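Local structure of mannosephosphate isomerase, putative (Archaeoglobus fulgidus, 1ZX5) at residues Ser6-Ala11 / Trp40-His45; Gln12-Glu17 / Arg48-Leu53; Val100-Lys105 / Ser190-Phe195; Gly173-Gly178 / Lys206-Lys211. The protein probably catalyses the interconversion of D-mannose 6-phosphate and D-fructose 6-phosphate, as a zinc-dependent isomerase of the type 1 family. One frame throughout, in Å; residues are numbered along the deposited sequence. Where two conformers were deposited one is given.

Overall arrangement
The four contacts form two pairs. Contacts 1 and 2 have centres about 8 Å apart, and their segments alternate along the chain; they share the small sheet holding strands 9-10 and 51-54 and the larger sheet holding strands 15-17 and 36-41. Contacts 3 and 4, centres about 10 Å apart and again alternating, lie later in the sequence and link strand 194-195, helix 201-207 and the turn before strand 176-179. Contacts 1 and 4 are about 30 Å apart between centres, on opposite sides of the chain's centre, while W40 touches T191 to join contacts 1 and 3. The first pair thus ties sheets together, and the second lies nearer the bound fructofuranose.

Contact 1: residues Ser6-Ala11 / Trp40-His45; sequences SFIFQA and WEFSAH
Q10 and F42 carry most of this contact, and the evidence falls into polar, CH-pi and backbone-to-ring components. The polar component is uncertain: as modelled, NE2 of Q10 donates to O of W40 at 3.2 Å. The same NE2 of Q10 is placed only 2.7 Å from N of F42, two donors facing each other, which makes both the orientation of this amide and its bond to W40 doubtful. The CH-pi component comes from the start of the same side chain. With CG beside the backbone N (chi1 -72°), Q10 sets its CG over one face of the F42 ring, 4.1 Å from the centroid and displaced toward the rim. Backbone atoms also reach the ring: CZ of F42 lies 3.2 Å from O of I8, and C of F9 sits at the ring edge, 3.8 Å from CE1 of F42. An alanine in place of Q10 would probably uncover the part of the F42 ring face now under CG, and the backbone of W40 and F42 would lose the amide that meets it, whichever way that amide is turned. Around the contact, F42 packs on V52 of strand 51-54 and on S274 and L276 of strand 274-277. I8 pairs by backbone with L276, F9 with L53, and E41 with V87 of strand 85-92, so several sheets converge here.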
loop_
_atom_site.group_PDB
_atom_site.type_symbol
_atom_site.label_atom_id
_atom_site.label_comp_id
_atom_site.label_asym_id
_atom_site.label_seq_id
_atom_site.Cartn_x
_atom_site.Cartn_y
_atom_site.Cartn_z
ATOM N N SER A 6 -10.748 -12.962 -15.546
ATOM C CA SER A 6 -10.610 -13.066 -14.098
ATOM C C SER A 6 -9.324 -12.431 -13.564
ATOM O O SER A 6 -9.312 -11.888 -12.464
ATOM C CB SER A 6 -10.656 -14.531 -13.664
ATOM O OG SER A 6 -11.975 -15.016 -13.654
ATOM N N PHE A 7 -8.247 -12.524 -14.340
ATOM C CA PHE A 7 -6.924 -12.170 -13.873
ATOM C C PHE A 7 -6.222 -11.229 -14.843
ATOM O O PHE A 7 -5.935 -11.595 -15.988
ATOM C CB PHE A 7 -6.081 -13.435 -13.640
ATOM C CG PHE A 7 -6.802 -14.519 -12.873
ATOM C CD1 PHE A 7 -7.240 -14.301 -11.566
ATOM C CD2 PHE A 7 -7.047 -15.752 -13.463
ATOM C CE1 PHE A 7 -7.916 -15.301 -10.862
ATOM C CE2 PHE A 7 -7.716 -16.756 -12.767
ATOM C CZ PHE A 7 -8.146 -16.527 -11.460
ATOM N N ILE A 8 -5.960 -10.014 -14.368
ATOM C CA ILE A 8 -5.312 -8.983 -15.156
ATOM C C ILE A 8 -3.925 -8.736 -14.570
ATOM O O ILE A 8 -3.771 -8.584 -13.359
ATOM C CB ILE A 8 -6.169 -7.692 -15.216
ATOM C CG1 ILE A 8 -7.496 -7.984 -15.943
ATOM C CG2 ILE A 8 -5.388 -6.522 -15.876
ATOM C CD1 ILE A 8 -8.562 -6.886 -15.803
ATOM N N PHE A 9 -2.924 -8.728 -15.442
ATOM C CA PHE A 9 -1.533 -8.604 -15.031
ATOM C C PHE A 9 -0.965 -7.265 -15.491
ATOM O O PHE A 9 -1.487 -6.671 -16.431
ATOM C CB PHE A 9 -0.735 -9.794 -15.580
ATOM C CG PHE A 9 -1.173 -11.105 -14.994
ATOM C CD1 PHE A 9 -0.681 -11.525 -13.762
ATOM C CD2 PHE A 9 -2.127 -11.894 -15.642
ATOM C CE1 PHE A 9 -1.105 -12.719 -13.196
ATOM C CE2 PHE A 9 -2.561 -13.090 -15.076
ATOM C CZ PHE A 9 -2.051 -13.503 -13.851
ATOM N N GLN A 10 0.076 -6.777 -14.821
ATOM C CA GLN A 10 0.806 -5.608 -15.336
ATOM C C GLN A 10 1.622 -6.027 -16.536
ATOM O O GLN A 10 2.260 -7.074 -16.503
ATOM C CB GLN A 10 1.743 -4.991 -14.291
ATOM C CG GLN A 10 1.012 -4.256 -13.208
ATOM C CD GLN A 10 1.874 -3.266 -12.452
ATOM O OE1 GLN A 10 3.087 -3.431 -12.292
ATOM N NE2 GLN A 10 1.241 -2.243 -11.956
ATOM N N ALA A 11 1.596 -5.203 -17.578
ATOM C CA ALA A 11 2.397 -5.407 -18.788
ATOM C C ALA A 11 3.893 -5.123 -18.568
ATOM O O ALA A 11 4.752 -5.773 -19.171
ATOM C CB ALA A 11 1.862 -4.530 -19.901
ATOM N N TRP A 40 4.873 0.184 -7.807
ATOM C CA TRP A 40 3.471 0.577 -7.807
ATOM C C TRP A 40 2.684 -0.467 -8.584
ATOM O O TRP A 40 2.919 -0.682 -9.777
ATOM C CB TRP A 40 3.303 1.982 -8.416
ATOM C CG TRP A 40 3.868 3.118 -7.541
ATOM C CD1 TRP A 40 4.918 3.039 -6.656
ATOM C CD2 TRP A 40 3.420 4.486 -7.499
ATOM N NE1 TRP A 40 5.135 4.264 -6.063
ATOM C CE2 TRP A 40 4.231 5.168 -6.555
ATOM C CE3 TRP A 40 2.407 5.200 -8.162
ATOM C CZ2 TRP A 40 4.061 6.529 -6.257
ATOM C CZ3 TRP A 40 2.237 6.556 -7.862
ATOM C CH2 TRP A 40 3.062 7.204 -6.921
ATOM N N GLU A 41 1.773 -1.144 -7.887
ATOM C CA GLU A 41 1.067 -2.288 -8.441
ATOM C C GLU A 41 -0.354 -1.877 -8.808
ATOM O O GLU A 41 -1.166 -1.605 -7.930
ATOM C CB GLU A 41 1.048 -3.438 -7.421
ATOM C CG GLU A 41 2.423 -3.804 -6.821
ATOM C CD GLU A 41 3.247 -4.709 -7.734
ATOM O OE1 GLU A 41 2.667 -5.574 -8.408
ATOM O OE2 GLU A 41 4.481 -4.571 -7.783
ATOM N N PHE A 42 -0.649 -1.848 -10.109
ATOM C CA PHE A 42 -1.958 -1.432 -10.640
ATOM C C PHE A 42 -2.300 -0.005 -10.259
ATOM O O PHE A 42 -3.439 0.310 -9.921
ATOM C CB PHE A 42 -3.068 -2.436 -10.263
ATOM C CG PHE A 42 -2.786 -3.811 -10.765
ATOM C CD1 PHE A 42 -2.870 -4.091 -12.133
ATOM C CD2 PHE A 42 -2.354 -4.809 -9.895
ATOM C CE1 PHE A 42 -2.571 -5.368 -12.629
ATOM C CE2 PHE A 42 -2.065 -6.089 -10.372
ATOM C CZ PHE A 42 -2.171 -6.366 -11.747
ATOM N N SER A 43 -1.288 0.860 -10.329
ATOM C CA SER A 43 -1.467 2.270 -10.057
ATOM C C SER A 43 -2.355 2.925 -11.106
ATOM O O SER A 43 -2.069 2.852 -12.304
ATOM C CB SER A 43 -0.122 2.984 -10.020
ATOM O OG SER A 43 -0.312 4.389 -10.127
ATOM N N ALA A 44 -3.430 3.559 -10.640
ATOM C CA ALA A 44 -4.169 4.510 -11.461
ATOM C C ALA A 44 -3.888 5.946 -10.995
ATOM O O ALA A 44 -4.717 6.832 -11.176
ATOM C CB ALA A 44 -5.651 4.216 -11.433
ATOM N N HIS A 45 -2.730 6.166 -10.380
ATOM C CA HIS A 45 -2.325 7.506 -9.989
ATOM C C HIS A 45 -1.725 8.222 -11.200
ATOM O O HIS A 45 -0.810 7.712 -11.845
ATOM C CB HIS A 45 -1.335 7.457 -8.822
ATOM C CG HIS A 45 -1.130 8.783 -8.157
ATOM N ND1 HIS A 45 -0.291 9.753 -8.670
ATOM C CD2 HIS A 45 -1.680 9.314 -7.039
ATOM C CE1 HIS A 45 -0.321 10.817 -7.887
ATOM N NE2 HIS A 45 -1.154 10.575 -6.890
#

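Contact 2: residues Gln12-Glu17 / Arg48-Leu53; sequences QENLVE and RPSTVL
N14 reaches R48 and S50 from one amide nitrogen, and this is the tight part of the contact. Its CG stands anti to the backbone N (chi1 -167°), and ND2 of N14 donates to O of R48 at 2.9 Å and to OG of S50 at 3.1 Å. Both acceptors lie in the amide plane, so the pair of bonds fixes the rotation of the group, although ND2 stands well above the R48 carbonyl plane. The acceptors have a second tie, since S43 binds O of R48 through its OG and OG of S50 through its backbone N. The other amide branch packs as well, with OD1 of N14 3.2 Å from CG of R48. Beyond it, CG2 of V16 covers one face of the R48 guanidinium, 3.6 Å from NE, and W40 makes a cation-pi contact with the same group.

Toward Q12 the contact opens to solvent. Here a water joins the backbones, donating to O of Q12 at 2.7 Å and accepting from N of T51 at 2.9 Å. In the given one of its two conformers, CG of Q12 lies against OG1 of T51, a buried hydroxyl without a modelled hydrogen-bonding partner. The touching parts run 166° apart, yet side chains and a water replace strand pairing: strand 15-17 belongs with 36-41 and strand 51-54 with 9-10, two sheets of the cupin-type catalytic domain.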
loop_
_atom_site.group_PDB
_atom_site.type_symbol
_atom_site.label_atom_id
_atom_site.label_comp_id
_atom_site.label_asym_id
_atom_site.label_seq_id
_atom_site.Cartn_x
_atom_site.Cartn_y
_atom_site.Cartn_z
ATOM N N GLN A 12 4.183 -4.135 -17.719
ATOM C CA GLN A 12 5.550 -3.715 -17.401
ATOM C C GLN A 12 5.626 -3.315 -15.932
ATOM O O GLN A 12 4.620 -2.919 -15.340
ATOM C CB GLN A 12 6.023 -2.556 -18.315
ATOM C CG GLN A 12 5.062 -1.368 -18.450
ATOM C CD GLN A 12 5.660 -0.158 -19.187
ATOM O OE1 GLN A 12 6.240 -0.285 -20.268
ATOM N NE2 GLN A 12 5.504 1.024 -18.599
ATOM N N GLU A 13 6.820 -3.428 -15.352
ATOM C CA GLU A 13 7.065 -3.025 -13.962
ATOM C C GLU A 13 6.940 -1.489 -13.828
ATOM O O GLU A 13 7.238 -0.752 -14.755
ATOM C CB GLU A 13 8.456 -3.528 -13.521
ATOM C CG GLU A 13 9.625 -3.003 -14.410
ATOM C CD GLU A 13 10.775 -4.022 -14.622
ATOM O OE1 GLU A 13 10.677 -5.180 -14.132
ATOM O OE2 GLU A 13 11.777 -3.666 -15.291
ATOM N N ASN A 14 6.460 -1.042 -12.679
ATOM C CA ASN A 14 6.261 0.364 -12.386
ATOM C C ASN A 14 7.071 0.700 -11.126
ATOM O O ASN A 14 6.537 0.749 -10.016
ATOM C CB ASN A 14 4.759 0.651 -12.220
ATOM C CG ASN A 14 4.428 2.145 -12.221
ATOM O OD1 ASN A 14 5.314 2.991 -12.365
ATOM N ND2 ASN A 14 3.147 2.472 -12.037
ATOM N N LEU A 15 8.368 0.924 -11.319
ATOM C CA LEU A 15 9.328 1.074 -10.220
ATOM C C LEU A 15 9.715 2.523 -9.986
ATOM O O LEU A 15 9.652 3.337 -10.903
ATOM C CB LEU A 15 10.590 0.234 -10.477
ATOM C CG LEU A 15 10.339 -1.238 -10.850
ATOM C CD1 LEU A 15 11.672 -1.983 -11.104
ATOM C CD2 LEU A 15 9.470 -1.953 -9.778
ATOM N N VAL A 16 10.107 2.826 -8.747
ATOM C CA VAL A 16 10.530 4.169 -8.345
ATOM C C VAL A 16 11.882 4.073 -7.654
ATOM O O VAL A 16 12.026 3.365 -6.654
ATOM C CB VAL A 16 9.495 4.857 -7.384
ATOM C CG1 VAL A 16 9.863 6.313 -7.125
ATOM C CG2 VAL A 16 8.068 4.768 -7.961
ATOM N N GLU A 17 12.862 4.788 -8.204
ATOM C CA GLU A 17 14.197 4.909 -7.617
ATOM C C GLU A 17 14.153 5.799 -6.384
ATOM O O GLU A 17 13.548 6.873 -6.405
ATOM C CB GLU A 17 15.206 5.457 -8.654
ATOM C CG GLU A 17 15.375 4.508 -9.868
ATOM C CD GLU A 17 16.199 5.080 -11.010
ATOM O OE1 GLU A 17 17.028 5.976 -10.776
ATOM O OE2 GLU A 17 16.028 4.620 -12.162
ATOM N N ARG A 48 1.974 8.406 -12.205
ATOM C CA ARG A 48 2.718 7.167 -12.371
ATOM C C ARG A 48 1.772 5.970 -12.620
ATOM O O ARG A 48 1.738 5.019 -11.838
ATOM C CB ARG A 48 3.596 7.002 -11.114
ATOM C CG ARG A 48 4.581 5.877 -11.100
ATOM C CD ARG A 48 5.915 6.299 -10.495
ATOM N NE ARG A 48 5.854 7.262 -9.389
ATOM C CZ ARG A 48 6.811 8.164 -9.155
ATOM N NH1 ARG A 48 6.699 9.003 -8.128
ATOM N NH2 ARG A 48 7.877 8.241 -9.954
ATOM N N PRO A 49 0.985 6.020 -13.719
ATOM C CA PRO A 49 0.025 4.941 -13.948
ATOM C C PRO A 49 0.688 3.639 -14.413
ATOM O O PRO A 49 1.660 3.668 -15.172
ATOM C CB PRO A 49 -0.890 5.506 -15.034
ATOM C CG PRO A 49 -0.059 6.505 -15.761
ATOM C CD PRO A 49 0.948 7.038 -14.793
ATOM N N SER A 50 0.171 2.511 -13.935
ATOM C CA SER A 50 0.629 1.206 -14.380
ATOM C C SER A 50 -0.010 0.905 -15.719
ATOM O O SER A 50 -1.080 1.432 -16.040
ATOM C CB SER A 50 0.244 0.123 -13.373
ATOM O OG SER A 50 1.017 0.234 -12.188
ATOM N N THR A 51 0.646 0.067 -16.507
ATOM C CA THR A 51 0.035 -0.411 -17.730
ATOM C C THR A 51 -0.227 -1.910 -17.584
ATOM O O THR A 51 0.580 -2.653 -17.018
ATOM C CB THR A 51 0.860 -0.068 -19.026
ATOM O OG1 THR A 51 2.038 -0.860 -19.064
ATOM C CG2 THR A 51 1.278 1.413 -19.083
ATOM N N VAL A 52 -1.377 -2.340 -18.090
ATOM C CA VAL A 52 -1.854 -3.698 -17.871
ATOM C C VAL A 52 -2.054 -4.482 -19.173
ATOM O O VAL A 52 -2.170 -3.896 -20.255
ATOM C CB VAL A 52 -3.159 -3.715 -17.010
ATOM C CG1 VAL A 52 -2.905 -3.106 -15.638
ATOM C CG2 VAL A 52 -4.311 -3.006 -17.722
ATOM N N LEU A 53 -2.079 -5.809 -19.044
ATOM C CA LEU A 53 -2.419 -6.705 -20.151
ATOM C C LEU A 53 -3.812 -7.300 -19.963
ATOM O O LEU A 53 -4.049 -8.082 -19.027
ATOM C CB LEU A 53 -1.410 -7.856 -20.252
ATOM C CG LEU A 53 -0.008 -7.607 -20.803
ATOM C CD1 LEU A 53 0.955 -8.671 -20.253
ATOM C CD2 LEU A 53 -0.012 -7.576 -22.331
HETATM O O HOH W 1 3.164 -0.637 -15.358
#

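Contact 3: residues Val100-Lys105 / Ser190-Phe195; sequences VHPSDK and STLAYF. With EDO (1,2-ethanediol), chain D.
H101 and L192 meet through an imidazole N-H. With CG of H101 beside the backbone N (chi1 -59°), its ND1 donates to O of L192 at 2.7 Å, the acceptor tilted 24° from the ring plane. CB of A193 lies at the edge of the same ring, 3.6 Å from CE1 of H101, while NE2 has a weak bond to a glycerol.

One residue earlier, V100 and Y194 form an antiparallel hydrogen-bonded pair, N of Y194 to O of V100 at 2.9 Å and N of V100 to O of Y194 at 3.0 Å. Y194 also has its CG beside the backbone N (chi1 -52°), and its ring runs back to P102, where CE2 of Y194 meets CD of the proline at 3.8 Å. The P102 ring also carries L192, whose CD1 is 3.8 Å from CG of P102, and it crosses both partners at about a right angle. The hydroxyl of Y194 is bonded to E112. N of D104 donates to O2 of an ethanediol, probably from the crystallisation liquor, at 3.1 Å.

V100-Y194 is the pairing of the short two-stranded antiparallel sheet 99-100/194-195. Helix 201-207 packs V207 on V100 and P102, and V204 on Y194; helix 104-109, capped by S103, brings A107 against P102 and L192.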
loop_
_atom_site.group_PDB
_atom_site.type_symbol
_atom_site.label_atom_id
_atom_site.label_comp_id
_atom_site.label_asym_id
_atom_site.label_seq_id
_atom_site.Cartn_x
_atom_site.Cartn_y
_atom_site.Cartn_z
ATOM N N VAL A 100 3.991 12.561 7.679
ATOM C CA VAL A 100 2.623 12.529 8.138
ATOM C C VAL A 100 1.717 12.828 6.941
ATOM O O VAL A 100 2.090 13.581 6.041
ATOM C CB VAL A 100 2.386 13.560 9.329
ATOM C CG1 VAL A 100 2.720 14.998 8.925
ATOM C CG2 VAL A 100 0.955 13.471 9.887
ATOM N N HIS A 101 0.536 12.222 6.937
ATOM C CA HIS A 101 -0.447 12.412 5.879
ATOM C C HIS A 101 -1.618 13.259 6.373
ATOM O O HIS A 101 -2.022 13.134 7.532
ATOM C CB HIS A 101 -0.984 11.063 5.409
ATOM C CG HIS A 101 0.074 10.139 4.896
ATOM N ND1 HIS A 101 0.955 10.496 3.897
ATOM C CD2 HIS A 101 0.377 8.861 5.225
ATOM C CE1 HIS A 101 1.770 9.486 3.648
ATOM N NE2 HIS A 101 1.436 8.481 4.436
ATOM N N PRO A 102 -2.181 14.101 5.484
ATOM C CA PRO A 102 -3.404 14.830 5.807
ATOM C C PRO A 102 -4.666 13.954 5.652
ATOM O O PRO A 102 -4.671 12.993 4.874
ATOM C CB PRO A 102 -3.420 15.946 4.756
ATOM C CG PRO A 102 -2.772 15.317 3.563
ATOM C CD PRO A 102 -1.706 14.394 4.112
ATOM N N SER A 103 -5.722 14.293 6.389
ATOM C CA SER A 103 -7.059 13.760 6.118
ATOM C C SER A 103 -7.633 14.403 4.850
ATOM O O SER A 103 -7.062 15.360 4.320
ATOM C CB SER A 103 -7.978 14.051 7.298
ATOM O OG SER A 103 -8.087 15.450 7.508
ATOM N N ASP A 104 -8.755 13.879 4.369
ATOM C CA ASP A 104 -9.515 14.500 3.279
ATOM C C ASP A 104 -9.844 15.949 3.579
ATOM O O ASP A 104 -9.715 16.815 2.727
ATOM C CB ASP A 104 -10.827 13.743 3.032
ATOM C CG ASP A 104 -10.623 12.453 2.264
ATOM O OD1 ASP A 104 -9.512 12.229 1.716
ATOM O OD2 ASP A 104 -11.583 11.650 2.215
ATOM N N LYS A 105 -10.280 16.187 4.807
ATOM C CA LYS A 105 -10.637 17.505 5.291
ATOM C C LYS A 105 -9.430 18.459 5.287
ATOM O O LYS A 105 -9.540 19.601 4.829
ATOM C CB LYS A 105 -11.210 17.352 6.699
ATOM C CG LYS A 105 -11.982 18.527 7.245
ATOM C CD LYS A 105 -12.846 18.071 8.445
ATOM C CE LYS A 105 -13.618 19.234 9.089
ATOM N NZ LYS A 105 -12.700 20.291 9.633
ATOM N N SER A 190 -3.582 8.489 -3.310
ATOM C CA SER A 190 -2.988 9.792 -3.040
ATOM C C SER A 190 -1.602 9.588 -2.466
ATOM O O SER A 190 -1.367 8.654 -1.698
ATOM C CB SER A 190 -3.834 10.598 -2.049
ATOM O OG SER A 190 -3.177 11.801 -1.674
ATOM N N THR A 191 -0.692 10.483 -2.832
ATOM C CA THR A 191 0.688 10.448 -2.338
ATOM C C THR A 191 1.028 11.642 -1.425
ATOM O O THR A 191 2.202 11.864 -1.126
ATOM C CB THR A 191 1.692 10.473 -3.521
ATOM O OG1 THR A 191 1.310 11.521 -4.425
ATOM C CG2 THR A 191 1.687 9.140 -4.265
ATOM N N LEU A 192 0.036 12.419 -0.992
ATOM C CA LEU A 192 0.330 13.554 -0.108
ATOM C C LEU A 192 1.049 13.077 1.143
ATOM O O LEU A 192 0.559 12.196 1.855
ATOM C CB LEU A 192 -0.932 14.322 0.294
ATOM C CG LEU A 192 -1.629 15.141 -0.783
ATOM C CD1 LEU A 192 -2.870 15.787 -0.199
ATOM C CD2 LEU A 192 -0.691 16.186 -1.391
ATOM N N ALA A 193 2.222 13.648 1.385
ATOM C CA ALA A 193 3.024 13.326 2.554
ATOM C C ALA A 193 3.870 14.536 2.903
ATOM O O ALA A 193 4.478 15.145 2.022
ATOM C CB ALA A 193 3.917 12.083 2.287
ATOM N N TYR A 194 3.889 14.887 4.181
ATOM C CA TYR A 194 4.643 16.034 4.645
ATOM C C TYR A 194 5.718 15.580 5.599
ATOM O O TYR A 194 5.436 14.947 6.618
ATOM C CB TYR A 194 3.721 17.046 5.311
ATOM C CG TYR A 194 2.539 17.430 4.453
ATOM C CD1 TYR A 194 2.719 17.920 3.141
ATOM C CD2 TYR A 194 1.239 17.317 4.947
ATOM C CE1 TYR A 194 1.620 18.281 2.348
ATOM C CE2 TYR A 194 0.133 17.670 4.170
ATOM C CZ TYR A 194 0.329 18.149 2.874
ATOM O OH TYR A 194 -0.775 18.520 2.129
ATOM N N PHE A 195 6.955 15.905 5.258
ATOM C CA PHE A 195 8.110 15.414 6.002
ATOM C C PHE A 195 8.520 16.396 7.085
ATOM O O PHE A 195 8.239 17.590 6.986
ATOM C CB PHE A 195 9.259 15.100 5.030
ATOM C CG PHE A 195 9.043 13.817 4.249
ATOM C CD1 PHE A 195 9.649 12.622 4.659
ATOM C CD2 PHE A 195 8.216 13.797 3.122
ATOM C CE1 PHE A 195 9.430 11.414 3.954
ATOM C CE2 PHE A 195 7.998 12.603 2.404
ATOM C CZ PHE A 195 8.598 11.406 2.823
HETATM C C1 EDO D . -9.238 9.267 4.510
HETATM O O1 EDO D . -8.778 9.271 3.153
HETATM C C2 EDO D . -8.606 10.451 5.219
HETATM O O2 EDO D . -9.633 11.269 5.793
#

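Contact 4: residues Gly173-Gly178 / Lys206-Lys211; sequences GIPHAG and KVLNTK
N209 stands with CG anti to its backbone N (chi1 -173°), which lays its side chain beside I174, pointing the same way, with ND2 of N209 3.9 Å from CD1 of I174. In L208 a chi2 of 64° places CD1 near O of G173, and CD1 of L208 also meets CB of P175 at 3.9 Å, the two side chains crossing at about a right angle. The third determining torsion is the phi of G173, 92°, where a side chain would jam against the preceding carbonyl oxygen. A beta carbon would also press on O of V207, which already lies 3.2 Å from CA of G173 in a CA-H...O contact.

The backbone bond that joins the segments runs from N of N209 to O of G173, at 2.8 Å, and the backbone also brings CB of N209 to 3.2 Å from O of G173. OD1 of N209 accepts from N of K211 at 3.0 Å. An alanine in place of N209 would probably leave the N-H of K211 without this acceptor and the end of I174 less covered.

H176 folds back so that ND1 donates to O of I174 at 3.2 Å, in the ring plane and nearly straight. That ring meets those of H99, H101 and W121, and its NE2 binds a glycerol. The backbone of N209, just after the weakly bonded end of helix 201-207, is thus tied to G173 in the loop leading into strand 176-179, and OD1 of N209 closes an Asx turn; that strand starts in a histidine-lined pocket, consistent with a cupin active site.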
loop_
_atom_site.group_PDB
_atom_site.type_symbol
_atom_site.label_atom_id
_atom_site.label_comp_id
_atom_site.label_asym_id
_atom_site.label_seq_id
_atom_site.Cartn_x
_atom_site.Cartn_y
_atom_site.Cartn_z
ATOM N N GLY A 173 -2.674 12.288 10.174
ATOM C CA GLY A 173 -2.154 12.975 11.352
ATOM C C GLY A 173 -1.103 12.204 12.136
ATOM O O GLY A 173 -0.361 12.800 12.921
ATOM N N ILE A 174 -1.036 10.888 11.930
ATOM C CA ILE A 174 -0.069 10.024 12.635
ATOM C C ILE A 174 1.318 10.082 11.982
ATOM O O ILE A 174 1.464 9.713 10.821
ATOM C CB ILE A 174 -0.550 8.537 12.719
ATOM C CG1 ILE A 174 -1.929 8.422 13.395
ATOM C CG2 ILE A 174 0.487 7.656 13.430
ATOM C CD1 ILE A 174 -1.968 8.867 14.844
ATOM N N PRO A 175 2.337 10.541 12.733
ATOM C CA PRO A 175 3.717 10.570 12.238
ATOM C C PRO A 175 4.279 9.144 12.145
ATOM O O PRO A 175 3.978 8.295 13.006
ATOM C CB PRO A 175 4.460 11.367 13.310
ATOM C CG PRO A 175 3.669 11.111 14.567
ATOM C CD PRO A 175 2.237 11.030 14.122
ATOM N N HIS A 176 5.073 8.874 11.112
ATOM C CA HIS A 176 5.564 7.528 10.900
ATOM C C HIS A 176 6.819 7.508 10.034
ATOM O O HIS A 176 7.149 8.496 9.378
ATOM C CB HIS A 176 4.455 6.632 10.309
ATOM C CG HIS A 176 4.025 7.034 8.930
ATOM N ND1 HIS A 176 3.136 8.065 8.693
ATOM C CD2 HIS A 176 4.365 6.545 7.716
ATOM C CE1 HIS A 176 2.951 8.192 7.391
ATOM N NE2 HIS A 176 3.687 7.285 6.776
ATOM N N ALA A 177 7.509 6.367 10.073
ATOM C CA ALA A 177 8.747 6.112 9.355
ATOM C C ALA A 177 9.036 4.608 9.447
ATOM O O ALA A 177 8.336 3.857 10.153
ATOM C CB ALA A 177 9.911 6.922 9.956
ATOM N N GLY A 178 10.072 4.176 8.735
ATOM C CA GLY A 178 10.509 2.787 8.760
ATOM C C GLY A 178 12.007 2.711 8.569
ATOM O O GLY A 178 12.622 3.665 8.100
ATOM N N LYS A 206 -0.166 21.977 10.469
ATOM C CA LYS A 206 -1.605 21.926 10.245
ATOM C C LYS A 206 -2.262 20.538 10.347
ATOM O O LYS A 206 -3.471 20.446 10.558
ATOM C CB LYS A 206 -1.915 22.572 8.900
ATOM C CG LYS A 206 -1.746 24.097 8.977
ATOM C CD LYS A 206 -1.938 24.738 7.630
ATOM C CE LYS A 206 -1.838 26.257 7.712
ATOM N NZ LYS A 206 -1.601 26.794 6.330
ATOM N N VAL A 207 -1.482 19.466 10.207
ATOM C CA VAL A 207 -2.074 18.122 10.135
ATOM C C VAL A 207 -1.578 17.175 11.224
ATOM O O VAL A 207 -2.201 16.153 11.477
ATOM C CB VAL A 207 -1.889 17.463 8.723
ATOM C CG1 VAL A 207 -2.286 18.435 7.613
ATOM C CG2 VAL A 207 -0.455 16.986 8.512
ATOM N N LEU A 208 -0.463 17.517 11.865
ATOM C CA LEU A 208 0.207 16.604 12.792
ATOM C C LEU A 208 -0.561 16.383 14.102
ATOM O O LEU A 208 -0.945 17.346 14.787
ATOM C CB LEU A 208 1.637 17.074 13.087
ATOM C CG LEU A 208 2.466 16.200 14.038
ATOM C CD1 LEU A 208 2.707 14.803 13.440
ATOM C CD2 LEU A 208 3.775 16.894 14.415
ATOM N N ASN A 209 -0.783 15.108 14.428
ATOM C CA ASN A 209 -1.266 14.711 15.754
ATOM C C ASN A 209 -0.083 14.725 16.728
ATOM O O ASN A 209 0.815 13.880 16.648
ATOM C CB ASN A 209 -1.923 13.323 15.681
ATOM C CG ASN A 209 -2.612 12.902 16.990
ATOM O OD1 ASN A 209 -2.437 13.518 18.044
ATOM N ND2 ASN A 209 -3.388 11.828 16.916
ATOM N N THR A 210 -0.079 15.698 17.630
ATOM C CA THR A 210 1.009 15.869 18.593
ATOM C C THR A 210 0.781 15.119 19.910
ATOM O O THR A 210 1.629 15.178 20.808
ATOM C CB THR A 210 1.261 17.360 18.902
ATOM O OG1 THR A 210 0.026 17.990 19.270
ATOM C CG2 THR A 210 1.880 18.073 17.678
ATOM N N LYS A 211 -0.349 14.410 20.016
ATOM C CA LYS A 211 -0.665 13.625 21.213
ATOM C C LYS A 211 -0.012 12.250 21.200
ATOM O O LYS A 211 0.251 11.676 20.139
ATOM C CB LYS A 211 -2.184 13.431 21.385
ATOM C CG LYS A 211 -3.011 14.692 21.484
ATOM C CD LYS A 211 -2.437 15.669 22.502
ATOM C CE LYS A 211 -2.869 17.097 22.192
ATOM N NZ LYS A 211 -2.145 18.084 23.043
#